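Long-range contacts in sugar ABC transporter, sugar-binding protein (Streptococcus pneumoniae, PDB 2HEU), which probably captures sugars, perhaps raffinose-type oligosaccharides, outside the cell and delivers them to the membrane part of an ABC transporter: residues E94-K99 against W296-T301; V19-F24 against V71-N76; A126-I131 against A347-Y352; N181-A186 against L287-G292. All blocks are in the same frame, centred on the assembly; numbering follows the deposited sequence. Where two conformers were deposited one is given.

Interaction 1: E94-K99 against W296-T301; sequences EDLSNK and WSISAT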
loop_
_atom_site.group_PDB
_atom_site.type_symbol
_atom_site.label_atom_id
_atom_site.label_comp_id
_atom_site.label_asym_id
_atom_site.label_seq_id
_atom_site.Cartn_x
_atom_site.Cartn_y
_atom_site.Cartn_z
ATOM N N GLU A 94 11.530 0.731 -20.520
ATOM C CA GLU A 94 12.112 -0.497 -21.012
ATOM C C GLU A 94 11.303 -1.703 -20.528
ATOM O O GLU A 94 10.905 -1.777 -19.379
ATOM C CB GLU A 94 13.540 -0.603 -20.527
ATOM C CG GLU A 94 14.273 -1.807 -21.120
ATOM C CD GLU A 94 15.704 -1.919 -20.754
ATOM O OE1 GLU A 94 16.261 -1.095 -20.054
ATOM O OE2 GLU A 94 16.342 -2.919 -21.241
ATOM N N ASP A 95 11.069 -2.669 -21.396
ATOM C CA ASP A 95 10.486 -3.916 -21.093
ATOM C C ASP A 95 11.514 -4.736 -20.325
ATOM O O ASP A 95 12.601 -5.109 -20.766
ATOM C CB ASP A 95 10.031 -4.640 -22.413
ATOM C CG ASP A 95 9.474 -6.031 -22.189
ATOM O OD1 ASP A 95 9.270 -6.449 -21.036
ATOM O OD2 ASP A 95 9.188 -6.685 -23.227
ATOM N N LEU A 96 11.170 -4.999 -19.067
ATOM C CA LEU A 96 11.994 -5.766 -18.134
ATOM C C LEU A 96 11.705 -7.257 -18.062
ATOM O O LEU A 96 12.315 -7.984 -17.254
ATOM C CB LEU A 96 11.968 -5.179 -16.739
ATOM C CG LEU A 96 12.171 -3.631 -16.666
ATOM C CD1 LEU A 96 12.117 -3.206 -15.186
ATOM C CD2 LEU A 96 13.490 -3.171 -17.240
ATOM N N SER A 97 10.723 -7.734 -18.833
ATOM C CA SER A 97 10.199 -9.108 -18.661
ATOM C C SER A 97 11.209 -10.194 -18.689
ATOM O O SER A 97 11.045 -11.160 -17.899
ATOM C CB SER A 97 9.178 -9.404 -19.797
ATOM O OG SER A 97 8.150 -8.435 -19.832
ATOM N N ASN A 98 12.277 -10.025 -19.481
ATOM C CA ASN A 98 13.259 -11.062 -19.737
ATOM C C ASN A 98 14.563 -10.814 -18.977
ATOM O O ASN A 98 15.488 -11.571 -19.186
ATOM C CB ASN A 98 13.455 -11.179 -21.253
ATOM C CG ASN A 98 12.154 -11.330 -21.969
ATOM O OD1 ASN A 98 11.383 -12.248 -21.688
ATOM N ND2 ASN A 98 11.832 -10.374 -22.800
ATOM N N LYS A 99 14.628 -9.891 -18.042
ATOM C CA LYS A 99 15.833 -9.585 -17.270
ATOM C C LYS A 99 16.022 -10.676 -16.308
ATOM O O LYS A 99 15.102 -11.046 -15.562
ATOM C CB LYS A 99 15.678 -8.274 -16.554
ATOM C CG LYS A 99 15.470 -7.050 -17.375
ATOM C CD LYS A 99 16.601 -6.679 -18.281
ATOM C CE LYS A 99 16.300 -5.339 -18.935
ATOM N NZ LYS A 99 17.428 -5.067 -19.895
ATOM N N TRP A 296 10.807 0.498 -9.235
ATOM C CA TRP A 296 11.595 1.211 -10.254
ATOM C C TRP A 296 11.326 0.725 -11.642
ATOM O O TRP A 296 11.189 -0.466 -11.924
ATOM C CB TRP A 296 13.101 1.079 -10.001
ATOM C CG TRP A 296 13.632 1.638 -8.731
ATOM C CD1 TRP A 296 12.948 2.411 -7.800
ATOM C CD2 TRP A 296 14.928 1.475 -8.161
ATOM N NE1 TRP A 296 13.759 2.720 -6.761
ATOM C CE2 TRP A 296 15.018 2.196 -6.967
ATOM C CE3 TRP A 296 16.078 0.812 -8.646
ATOM C CZ2 TRP A 296 16.184 2.258 -6.186
ATOM C CZ3 TRP A 296 17.221 0.895 -7.882
ATOM C CH2 TRP A 296 17.265 1.598 -6.678
ATOM N N SER A 297 11.335 1.708 -12.551
ATOM C CA SER A 297 11.268 1.507 -14.007
ATOM C C SER A 297 12.480 2.198 -14.679
ATOM O O SER A 297 13.095 3.081 -14.049
ATOM C CB SER A 297 9.967 2.067 -14.552
ATOM O OG SER A 297 8.834 1.384 -14.027
ATOM N N ILE A 298 12.803 1.764 -15.872
ATOM C CA ILE A 298 13.959 2.311 -16.608
ATOM C C ILE A 298 13.453 2.995 -17.822
ATOM O O ILE A 298 12.625 2.467 -18.563
ATOM C CB ILE A 298 14.935 1.194 -16.981
ATOM C CG1 ILE A 298 15.438 0.430 -15.748
ATOM C CG2 ILE A 298 16.103 1.756 -17.809
ATOM C CD1 ILE A 298 16.339 -0.732 -16.106
ATOM N N SER A 299 13.937 4.218 -18.102
ATOM C CA SER A 299 13.567 4.860 -19.365
ATOM C C SER A 299 13.963 4.009 -20.570
ATOM O O SER A 299 15.100 3.559 -20.703
ATOM C CB SER A 299 14.312 6.194 -19.472
ATOM O OG SER A 299 14.043 6.775 -20.741
ATOM N N ALA A 300 13.031 3.893 -21.522
ATOM C CA ALA A 300 13.275 3.261 -22.797
ATOM C C ALA A 300 14.217 4.026 -23.708
ATOM O O ALA A 300 14.680 3.508 -24.695
ATOM C CB ALA A 300 12.001 3.041 -23.552
ATOM N N THR A 301 14.480 5.272 -23.339
ATOM C CA THR A 301 15.306 6.158 -24.146
ATOM C C THR A 301 16.534 6.632 -23.431
ATOM O O THR A 301 17.203 7.547 -23.913
ATOM C CB THR A 301 14.460 7.324 -24.655
ATOM O OG1 THR A 301 13.913 8.051 -23.580
ATOM C CG2 THR A 301 13.374 6.911 -25.647
HETATM O O HOH W 1 11.139 -0.189 -17.114
HETATM O O HOH W 2 16.505 1.250 -21.559
#
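Glu-94 and Ile-298 meet twice, once through the backbone and once through their side chains. The direct polar link is a backbone hydrogen bond: Glu-94 N donates to Ile-298 O over 2.8 Å, with an N-H...O angle of 165°. It sets the loop after helix 82-89 along strand 295-298 of the mixed sheet, where Ala-300 also bonds the backbone of Val-92. Water 1 accepts from Ile-298 N and lies in bonding reach of Glu-94 O, so both backbone polar groups of Ile-298 face Glu-94. Water 2 bridges Glu-94 OE1 and Ser-299 O, linking the carboxylate to the backbone at Ser-299.

The side-chain packing centres on Ile-298. Its side chain runs beside that of Glu-94 and points the same way, CG2 coming within 3.6 Å of Glu-94 OE1. The glutamate CG is anti to its backbone N (chi1 -174°), the rest extended. On the other branch, Ile-298 CD1 makes the apolar contact, meeting Leu-96 CD2 at 3.9 Å. Ala-300 CB lies 3.8 Å from Glu-94 N.

Salt bridging is internal to 94-99. Lys-99 NZ reaches Glu-94 OE2 at 2.8 Å from above the carboxylate plane, 47° out of it. Leu-96 to Lys-99 form a type I turn, and an Asx turn at Asp-95 overlaps its start, with Asp-95 OD1 gripped by both N and OG of Ser-97.

Glu-94 thus has its two carboxylate oxygens engaged differently, OE1 by water and OE2 by the ammonium group. With Lys-99 so close, the carboxylate is probably kept ionised, although OE1 rests against the methyl groups of Ile-298.

Interaction 2: V19-F24 against V71-N76; sequences VTIEYF and VPDVVN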
loop_
_atom_site.group_PDB
_atom_site.type_symbol
_atom_site.label_atom_id
_atom_site.label_comp_id
_atom_site.label_asym_id
_atom_site.label_seq_id
_atom_site.Cartn_x
_atom_site.Cartn_y
_atom_site.Cartn_z
ATOM N N VAL A 19 30.193 7.443 -16.773
ATOM C CA VAL A 19 28.779 7.631 -17.151
ATOM C C VAL A 19 27.909 8.108 -15.942
ATOM O O VAL A 19 28.027 7.305 -14.934
ATOM C CB VAL A 19 28.289 6.281 -17.695
ATOM C CG1 VAL A 19 26.791 6.333 -17.918
ATOM C CG2 VAL A 19 29.078 5.948 -19.032
ATOM N N THR A 20 27.091 9.293 -15.997
ATOM C CA THR A 20 26.173 9.630 -14.954
ATOM C C THR A 20 24.738 9.359 -15.355
ATOM O O THR A 20 24.259 9.745 -16.496
ATOM C CB THR A 20 26.320 11.116 -14.583
ATOM O OG1 THR A 20 27.680 11.409 -14.264
ATOM C CG2 THR A 20 25.454 11.478 -13.381
ATOM N N ILE A 21 24.003 8.702 -14.481
ATOM C CA ILE A 21 22.583 8.458 -14.644
ATOM C C ILE A 21 21.841 9.105 -13.503
ATOM O O ILE A 21 22.375 9.388 -12.450
ATOM C CB ILE A 21 22.315 6.958 -14.691
ATOM C CG1 ILE A 21 22.756 6.211 -13.469
ATOM C CG2 ILE A 21 22.879 6.333 -16.019
ATOM C CD1 ILE A 21 22.252 4.789 -13.334
ATOM N N GLU A 22 20.546 9.368 -13.753
ATOM C CA GLU A 22 19.642 9.928 -12.771
ATOM C C GLU A 22 18.726 8.871 -12.219
ATOM O O GLU A 22 18.152 8.085 -12.955
ATOM C CB GLU A 22 18.750 10.981 -13.410
ATOM C CG GLU A 22 17.755 11.593 -12.461
ATOM C CD GLU A 22 16.856 12.624 -12.971
ATOM O OE1 GLU A 22 17.107 13.119 -14.104
ATOM O OE2 GLU A 22 15.883 13.034 -12.326
ATOM N N TYR A 23 18.606 8.852 -10.896
ATOM C CA TYR A 23 17.580 8.063 -10.161
ATOM C C TYR A 23 16.604 9.076 -9.605
ATOM O O TYR A 23 16.934 9.863 -8.693
ATOM C CB TYR A 23 18.195 7.195 -9.064
ATOM C CG TYR A 23 17.131 6.648 -8.170
ATOM C CD1 TYR A 23 16.019 6.008 -8.668
ATOM C CD2 TYR A 23 17.180 6.850 -6.791
ATOM C CE1 TYR A 23 14.996 5.596 -7.818
ATOM C CE2 TYR A 23 16.150 6.432 -5.961
ATOM C CZ TYR A 23 15.051 5.824 -6.493
ATOM O OH TYR A 23 13.976 5.460 -5.699
ATOM N N PHE A 24 15.375 9.046 -10.141
ATOM C CA PHE A 24 14.312 9.981 -9.696
ATOM C C PHE A 24 13.532 9.300 -8.554
ATOM O O PHE A 24 12.767 8.378 -8.777
ATOM C CB PHE A 24 13.394 10.312 -10.873
ATOM C CG PHE A 24 12.358 11.337 -10.577
ATOM C CD1 PHE A 24 12.596 12.713 -10.756
ATOM C CD2 PHE A 24 11.088 10.966 -10.101
ATOM C CE1 PHE A 24 11.594 13.684 -10.522
ATOM C CE2 PHE A 24 10.134 11.919 -9.886
ATOM C CZ PHE A 24 10.400 13.248 -10.091
ATOM N N VAL A 71 12.864 12.073 -19.547
ATOM C CA VAL A 71 12.574 10.954 -18.642
ATOM C C VAL A 71 13.820 10.573 -17.857
ATOM O O VAL A 71 14.879 10.320 -18.440
ATOM C CB VAL A 71 12.013 9.717 -19.415
ATOM C CG1 VAL A 71 11.619 8.577 -18.454
ATOM C CG2 VAL A 71 10.869 10.072 -20.315
ATOM N N PRO A 72 13.756 10.567 -16.481
ATOM C CA PRO A 72 14.924 10.127 -15.753
ATOM C C PRO A 72 15.340 8.719 -16.150
ATOM O O PRO A 72 14.523 7.876 -16.530
ATOM C CB PRO A 72 14.461 10.163 -14.326
ATOM C CG PRO A 72 13.329 11.113 -14.313
ATOM C CD PRO A 72 12.638 10.946 -15.600
ATOM N N ASP A 73 16.653 8.372 -16.031
ATOM C CA ASP A 73 17.124 7.036 -16.448
ATOM C C ASP A 73 16.437 5.956 -15.637
ATOM O O ASP A 73 16.051 4.951 -16.228
ATOM C CB ASP A 73 18.622 6.947 -16.293
ATOM C CG ASP A 73 19.315 8.070 -17.072
ATOM O OD1 ASP A 73 19.479 7.976 -18.253
ATOM O OD2 ASP A 73 19.634 9.102 -16.435
ATOM N N VAL A 74 16.373 6.116 -14.335
ATOM C CA VAL A 74 15.714 5.167 -13.452
ATOM C C VAL A 74 14.706 5.961 -12.668
ATOM O O VAL A 74 15.029 6.991 -12.101
ATOM C CB VAL A 74 16.703 4.463 -12.520
ATOM C CG1 VAL A 74 15.955 3.424 -11.652
ATOM C CG2 VAL A 74 17.804 3.711 -13.333
ATOM N N VAL A 75 13.447 5.479 -12.656
ATOM C CA VAL A 75 12.342 6.206 -12.046
ATOM C C VAL A 75 11.679 5.384 -10.986
ATOM O O VAL A 75 11.237 4.271 -11.236
ATOM C CB VAL A 75 11.280 6.545 -13.145
ATOM C CG1 VAL A 75 10.128 7.339 -12.552
ATOM C CG2 VAL A 75 11.941 7.358 -14.280
ATOM N N ASN A 76 11.556 5.974 -9.798
ATOM C CA ASN A 76 10.648 5.392 -8.760
ATOM C C ASN A 76 9.232 5.850 -9.189
ATOM O O ASN A 76 8.929 7.036 -9.105
ATOM C CB ASN A 76 11.054 5.904 -7.405
ATOM C CG ASN A 76 10.205 5.451 -6.244
ATOM O OD1 ASN A 76 9.408 4.426 -6.353
ATOM N ND2 ASN A 76 10.334 6.101 -5.198
#
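Strands 19-24 and 74-76 run parallel, their axes 7° apart and 4.7 Å at closest approach, with Tyr-23 paired to Val-74 and Phe-24 to Val-75. Three backbone bonds alternate between them: Val-74 N to Glu-22 O, Phe-24 N to Val-74 O, and Asn-76 N to Phe-24 O.

Before the second strand becomes regular, a side chain takes over the pairing. Asp-73 OD2 accepts from Glu-22 N at 2.8 Å, the N-H...O angle being 170°; the donor arrives on the anti side of the carboxylate, 24° out of its plane. Asp-73 CG stands anti to its own carbonyl carbon, which places the carboxylate beside Glu-22 N. The other oxygen, OD1, is bonded to Thr-302 OG1, so both ends of the carboxylate are held.

Pro-72 fits against Glu-22 and Phe-24. Its CG is 3.5 Å from Phe-24 CB, and its CB is 3.7 Å from Glu-22 CD. The extended Glu-22 chain brings OE2 to the edge of the Phe-24 ring, in its plane, while Arg-65 of helix 58-67 forms a salt bridge with the same oxygen. Tyr-23 and Val-74 share the other face of the sheet, where Tyr-23 CD1 touches Val-74 CG1 at 3.9 Å. Farther out, Tyr-23 OH approaches Asn-76 CB to 3.4 Å.

Strand 19-24 lies between 48-53 and 74-76, and helix 58-67 packs on the Phe-24 and Val-75 face while helix 305-315 packs on the Val-74 face. Helices on both faces of a sheet with strand order 2-1-3-5-4 mark an alpha/beta lobe of the periplasmic binding protein fold.

Interaction 3: A126-I131 against A347-Y352; sequences ANAYGI and AGMTEY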
loop_
_atom_site.group_PDB
_atom_site.type_symbol
_atom_site.label_atom_id
_atom_site.label_comp_id
_atom_site.label_asym_id
_atom_site.label_seq_id
_atom_site.Cartn_x
_atom_site.Cartn_y
_atom_site.Cartn_z
ATOM N N ALA A 126 6.531 -3.162 -0.883
ATOM C CA ALA A 126 5.132 -2.784 -1.016
ATOM C C ALA A 126 4.597 -2.394 0.306
ATOM O O ALA A 126 5.126 -2.779 1.340
ATOM C CB ALA A 126 4.296 -3.963 -1.550
ATOM N N ASN A 127 3.512 -1.622 0.305
ATOM C CA ASN A 127 2.742 -1.425 1.480
ATOM C C ASN A 127 1.673 -2.515 1.671
ATOM O O ASN A 127 1.466 -3.339 0.810
ATOM C CB ASN A 127 2.206 0.021 1.563
ATOM C CG ASN A 127 1.445 0.437 0.361
ATOM O OD1 ASN A 127 0.634 -0.295 -0.201
ATOM N ND2 ASN A 127 1.709 1.614 -0.090
ATOM N N ALA A 128 1.051 -2.475 2.845
ATOM C CA ALA A 128 -0.011 -3.382 3.240
ATOM C C ALA A 128 -0.973 -2.610 4.118
ATOM O O ALA A 128 -0.700 -1.449 4.491
ATOM C CB ALA A 128 0.533 -4.618 3.892
ATOM N N TYR A 129 -2.065 -3.244 4.495
ATOM C CA TYR A 129 -3.087 -2.597 5.315
ATOM C C TYR A 129 -3.709 -3.570 6.252
ATOM O O TYR A 129 -3.941 -4.747 5.926
ATOM C CB TYR A 129 -4.166 -2.010 4.377
ATOM C CG TYR A 129 -5.187 -1.138 5.082
ATOM C CD1 TYR A 129 -5.066 0.241 5.060
ATOM C CD2 TYR A 129 -6.246 -1.681 5.772
ATOM C CE1 TYR A 129 -6.003 1.086 5.737
ATOM C CE2 TYR A 129 -7.182 -0.918 6.417
ATOM C CZ TYR A 129 -7.078 0.487 6.398
ATOM O OH TYR A 129 -8.041 1.219 7.000
ATOM N N GLY A 130 -4.030 -3.134 7.441
ATOM C CA GLY A 130 -4.738 -3.996 8.390
ATOM C C GLY A 130 -5.064 -3.230 9.668
ATOM O O GLY A 130 -5.240 -2.017 9.650
ATOM N N ILE A 131 -5.138 -3.998 10.774
ATOM C CA ILE A 131 -5.555 -3.425 12.026
ATOM C C ILE A 131 -4.362 -3.467 12.992
ATOM O O ILE A 131 -3.840 -4.535 13.308
ATOM C CB ILE A 131 -6.740 -4.153 12.704
ATOM C CG1 ILE A 131 -7.886 -4.377 11.679
ATOM C CG2 ILE A 131 -7.205 -3.421 13.890
ATOM C CD1 ILE A 131 -8.504 -3.120 11.121
ATOM N N ALA A 347 4.176 -7.921 11.648
ATOM C CA ALA A 347 4.153 -9.346 11.306
ATOM C C ALA A 347 2.775 -9.831 10.874
ATOM O O ALA A 347 2.657 -10.508 9.873
ATOM C CB ALA A 347 4.633 -10.146 12.477
ATOM N N GLY A 348 1.740 -9.486 11.603
ATOM C CA GLY A 348 0.394 -9.995 11.252
ATOM C C GLY A 348 -0.090 -9.447 9.937
ATOM O O GLY A 348 -0.616 -10.153 9.082
ATOM N N MET A 349 0.114 -8.139 9.731
ATOM C CA MET A 349 -0.357 -7.516 8.513
ATOM C C MET A 349 0.334 -8.066 7.277
ATOM O O MET A 349 -0.230 -8.040 6.216
ATOM C CB MET A 349 -0.036 -5.998 8.612
ATOM C CG MET A 349 -0.733 -5.173 7.536
ATOM S SD MET A 349 -0.288 -3.461 7.525
ATOM C CE MET A 349 -0.916 -2.860 9.019
ATOM N N THR A 350 1.598 -8.458 7.435
ATOM C CA THR A 350 2.440 -8.829 6.286
ATOM C C THR A 350 2.721 -10.311 6.211
ATOM O O THR A 350 3.502 -10.717 5.360
ATOM C CB THR A 350 3.781 -8.032 6.298
ATOM O OG1 THR A 350 4.534 -8.474 7.488
ATOM C CG2 THR A 350 3.552 -6.556 6.289
ATOM N N GLU A 351 2.055 -11.155 7.009
ATOM C CA GLU A 351 2.318 -12.588 7.038
ATOM C C GLU A 351 2.177 -13.227 5.677
ATOM O O GLU A 351 2.904 -14.192 5.383
ATOM C CB GLU A 351 1.355 -13.202 8.079
ATOM C CG GLU A 351 1.581 -14.687 8.190
ATOM C CD GLU A 351 0.747 -15.367 9.183
ATOM O OE1 GLU A 351 -0.103 -14.783 9.860
ATOM O OE2 GLU A 351 0.932 -16.619 9.387
ATOM N N TYR A 352 1.146 -12.787 4.920
ATOM C CA TYR A 352 0.809 -13.313 3.553
ATOM C C TYR A 352 1.224 -12.247 2.487
ATOM O O TYR A 352 0.685 -12.257 1.379
ATOM C CB TYR A 352 -0.710 -13.772 3.465
ATOM C CG TYR A 352 -0.972 -15.109 4.209
ATOM C CD1 TYR A 352 -0.741 -16.362 3.641
ATOM C CD2 TYR A 352 -1.500 -15.126 5.510
ATOM C CE1 TYR A 352 -0.982 -17.541 4.303
ATOM C CE2 TYR A 352 -1.660 -16.366 6.263
ATOM C CZ TYR A 352 -1.426 -17.585 5.601
ATOM O OH TYR A 352 -1.630 -18.758 6.164
#
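Met-349 and Gly-130 bring the two backbones closest, their CA atoms 5.6 Å apart, where the weakly bonded helical turn 347-350 stands beside the start of strand 129-131. Ala-128 and Thr-350 are farther apart, at 6.7 Å between CA atoms.

One side chain does most of the work. Met-349 CG is anti to the backbone N (chi1 -168°), which puts it over the strand backbone, 3.6 Å from Tyr-129 O, and a bend at chi3 (-66°) sets CE against the backbone. The thioether lies against main-chain atoms: SD is 3.5 Å from Tyr-129 N, and CE is 3.5 Å from Gly-130 N. Ala-128 CB meets Met-349 CG at 3.9 Å. The bare CA of Gly-130 suits this close approach, since a CB there would lie only about 3.4 Å from Met-349 CG.

Strand 129-134 is the middle strand of an antiparallel sheet between 253-257 and 273-276. Met-349 N also bonds Thr-275 OG1 of the latter strand. While Met-349 fills the side toward helix 347-350, the Tyr-129 side chain leaves the other way to pack on Tyr-180 and Leu-183 of helix 178-189.

Interaction 4: N181-A186 against L287-G292; sequences NQLAFA and LTVGAG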
loop_
_atom_site.group_PDB
_atom_site.type_symbol
_atom_site.label_atom_id
_atom_site.label_comp_id
_atom_site.label_asym_id
_atom_site.label_seq_id
_atom_site.Cartn_x
_atom_site.Cartn_y
_atom_site.Cartn_z
ATOM N N ASN A 181 -12.439 -0.503 3.657
ATOM C CA ASN A 181 -13.605 -0.801 2.821
ATOM C C ASN A 181 -13.210 -1.598 1.592
ATOM O O ASN A 181 -13.977 -2.448 1.118
ATOM C CB ASN A 181 -14.370 0.464 2.502
ATOM C CG ASN A 181 -15.817 0.181 2.047
ATOM O OD1 ASN A 181 -16.329 -0.932 2.305
ATOM N ND2 ASN A 181 -16.436 1.166 1.450
ATOM N N GLN A 182 -12.026 -1.362 1.036
ATOM C CA GLN A 182 -11.599 -2.248 -0.069
ATOM C C GLN A 182 -11.544 -3.682 0.404
ATOM O O GLN A 182 -11.944 -4.588 -0.342
ATOM C CB GLN A 182 -10.262 -1.789 -0.645
ATOM C CG GLN A 182 -10.367 -0.474 -1.361
ATOM C CD GLN A 182 -9.165 -0.159 -2.217
ATOM O OE1 GLN A 182 -8.387 -1.046 -2.576
ATOM N NE2 GLN A 182 -9.025 1.094 -2.566
ATOM N N LEU A 183 -11.065 -3.929 1.603
ATOM C CA LEU A 183 -10.965 -5.291 2.166
ATOM C C LEU A 183 -12.351 -5.836 2.562
ATOM O O LEU A 183 -12.566 -7.050 2.478
ATOM C CB LEU A 183 -9.979 -5.344 3.283
ATOM C CG LEU A 183 -8.530 -5.200 2.820
ATOM C CD1 LEU A 183 -7.594 -4.908 3.994
ATOM C CD2 LEU A 183 -8.089 -6.413 2.083
ATOM N N ALA A 184 -13.269 -4.965 2.968
ATOM C CA ALA A 184 -14.659 -5.394 3.153
ATOM C C ALA A 184 -15.187 -5.966 1.859
ATOM O O ALA A 184 -15.731 -7.087 1.806
ATOM C CB ALA A 184 -15.490 -4.200 3.626
ATOM N N PHE A 185 -15.038 -5.230 0.737
ATOM C CA PHE A 185 -15.512 -5.749 -0.531
ATOM C C PHE A 185 -14.719 -6.951 -0.964
ATOM O O PHE A 185 -15.306 -7.902 -1.541
ATOM C CB PHE A 185 -15.487 -4.683 -1.622
ATOM C CG PHE A 185 -16.630 -3.713 -1.548
ATOM C CD1 PHE A 185 -16.459 -2.380 -1.225
ATOM C CD2 PHE A 185 -17.923 -4.137 -1.848
ATOM C CE1 PHE A 185 -17.532 -1.498 -1.161
ATOM C CE2 PHE A 185 -19.002 -3.292 -1.782
ATOM C CZ PHE A 185 -18.806 -1.951 -1.452
ATOM N N ALA A 186 -13.387 -6.981 -0.795
ATOM C CA ALA A 186 -12.614 -8.135 -1.259
ATOM C C ALA A 186 -12.981 -9.384 -0.508
ATOM O O ALA A 186 -13.163 -10.439 -1.098
ATOM C CB ALA A 186 -11.112 -7.790 -1.135
ATOM N N LEU A 287 -7.468 -11.119 4.278
ATOM C CA LEU A 287 -6.763 -10.521 3.156
ATOM C C LEU A 287 -6.073 -9.240 3.619
ATOM O O LEU A 287 -6.482 -8.628 4.604
ATOM C CB LEU A 287 -7.743 -10.172 2.044
ATOM C CG LEU A 287 -8.456 -11.315 1.370
ATOM C CD1 LEU A 287 -9.508 -10.846 0.402
ATOM C CD2 LEU A 287 -7.455 -12.276 0.621
ATOM N N THR A 288 -5.066 -8.833 2.864
ATOM C CA THR A 288 -4.525 -7.485 2.954
ATOM C C THR A 288 -4.476 -6.880 1.541
ATOM O O THR A 288 -4.754 -7.569 0.560
ATOM C CB THR A 288 -3.183 -7.469 3.706
ATOM O OG1 THR A 288 -2.807 -6.105 3.941
ATOM C CG2 THR A 288 -2.061 -8.136 2.963
ATOM N N VAL A 289 -4.178 -5.597 1.498
ATOM C CA VAL A 289 -4.144 -4.838 0.246
ATOM C C VAL A 289 -2.980 -3.871 0.330
ATOM O O VAL A 289 -2.640 -3.395 1.392
ATOM C CB VAL A 289 -5.492 -4.081 0.017
ATOM C CG1 VAL A 289 -5.810 -3.088 1.108
ATOM C CG2 VAL A 289 -5.528 -3.450 -1.362
ATOM N N GLY A 290 -2.356 -3.632 -0.822
ATOM C CA GLY A 290 -1.269 -2.698 -0.901
ATOM C C GLY A 290 -0.683 -2.718 -2.272
ATOM O O GLY A 290 -1.189 -3.404 -3.186
ATOM N N ALA A 291 0.421 -1.978 -2.500
ATOM C CA ALA A 291 1.073 -1.992 -3.818
ATOM C C ALA A 291 2.509 -1.587 -3.657
ATOM O O ALA A 291 2.948 -1.105 -2.651
ATOM C CB ALA A 291 0.354 -1.084 -4.813
ATOM N N GLY A 292 3.248 -1.698 -4.745
ATOM C CA GLY A 292 4.675 -1.340 -4.779
ATOM C C GLY A 292 4.911 0.070 -4.288
ATOM O O GLY A 292 4.182 1.000 -4.641
#
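Helix 178-189 packs across strand 288-290, which pairs in parallel with strand 358-360, and Leu-183 is the residue that joins it to both Leu-287 and Val-289. Over these short segments the helix and strand axes approach to 8.6 Å and their directions differ by 127°.

Leu-183 CG is anti to the carbonyl carbon (chi1 -71°), and both its methyls press on the same, helix-facing side of 287-289. CD2 comes 3.7 Å from Leu-287 O and lies 3.8 Å from Leu-287 CB, while CG meets Val-289 CG1 at 3.8 Å. CD1 touches that same valine methyl. Val-289 CG1 sits between the backbone N and the carbonyl carbon (chi1 61°), and CG2, anti to the backbone N, comes within 3.9 Å of Gln-182 OE1.

Leu-287 and Val-289 both point toward the helix, with Thr-288 between them pointing away; this is the alternation expected of an extended chain in an alpha/beta layer, Leu-287 just before the strand and Val-289 within it, one face apolar to the helix. Thr-288 OG1, on the far face, bonds Tyr-129 O and so connects the layer to strand 129-134.

One turn further along the helix, Ala-186 CB meets Leu-287 CD1 at 3.8 Å. Leu-359 of strand 358-360 packs on both of these residues, continuing the apolar patch across the sheet. At the other end, the buried amide of Gln-182 is satisfied beyond the strand: OE1 accepts from Leu-362 N and NE2 donates to Gln-363 OE1. The side chains of Gln-182 and Val-289 cross at about a right angle, amide oxygen to methyl.

Overall arrangement
From the N terminus, interaction 2 closes first, bringing strand 74-76 beside strand 19-24 through an intervening helix-strand-helix passage. Interaction 1 opens after it, and its later segment returns on strand 295-298 to extend the same sheet: Ser-297 O lies 2.8 Å from Val-75 N. Interaction 3 starts within the span of interaction 1 and ends beyond it, so these two cross. Interaction 4 falls within the spans of both and touches interaction 3, Asn-127 OD1 being 2.9 Å from Ala-291 N. The centres of interactions 1 and 4 are about 28 Å apart: after 288-290 the chain passes from the region of strand 129-134 and helix 178-189 to the mixed sheet, consistent with the two lobes of a solute-binding protein.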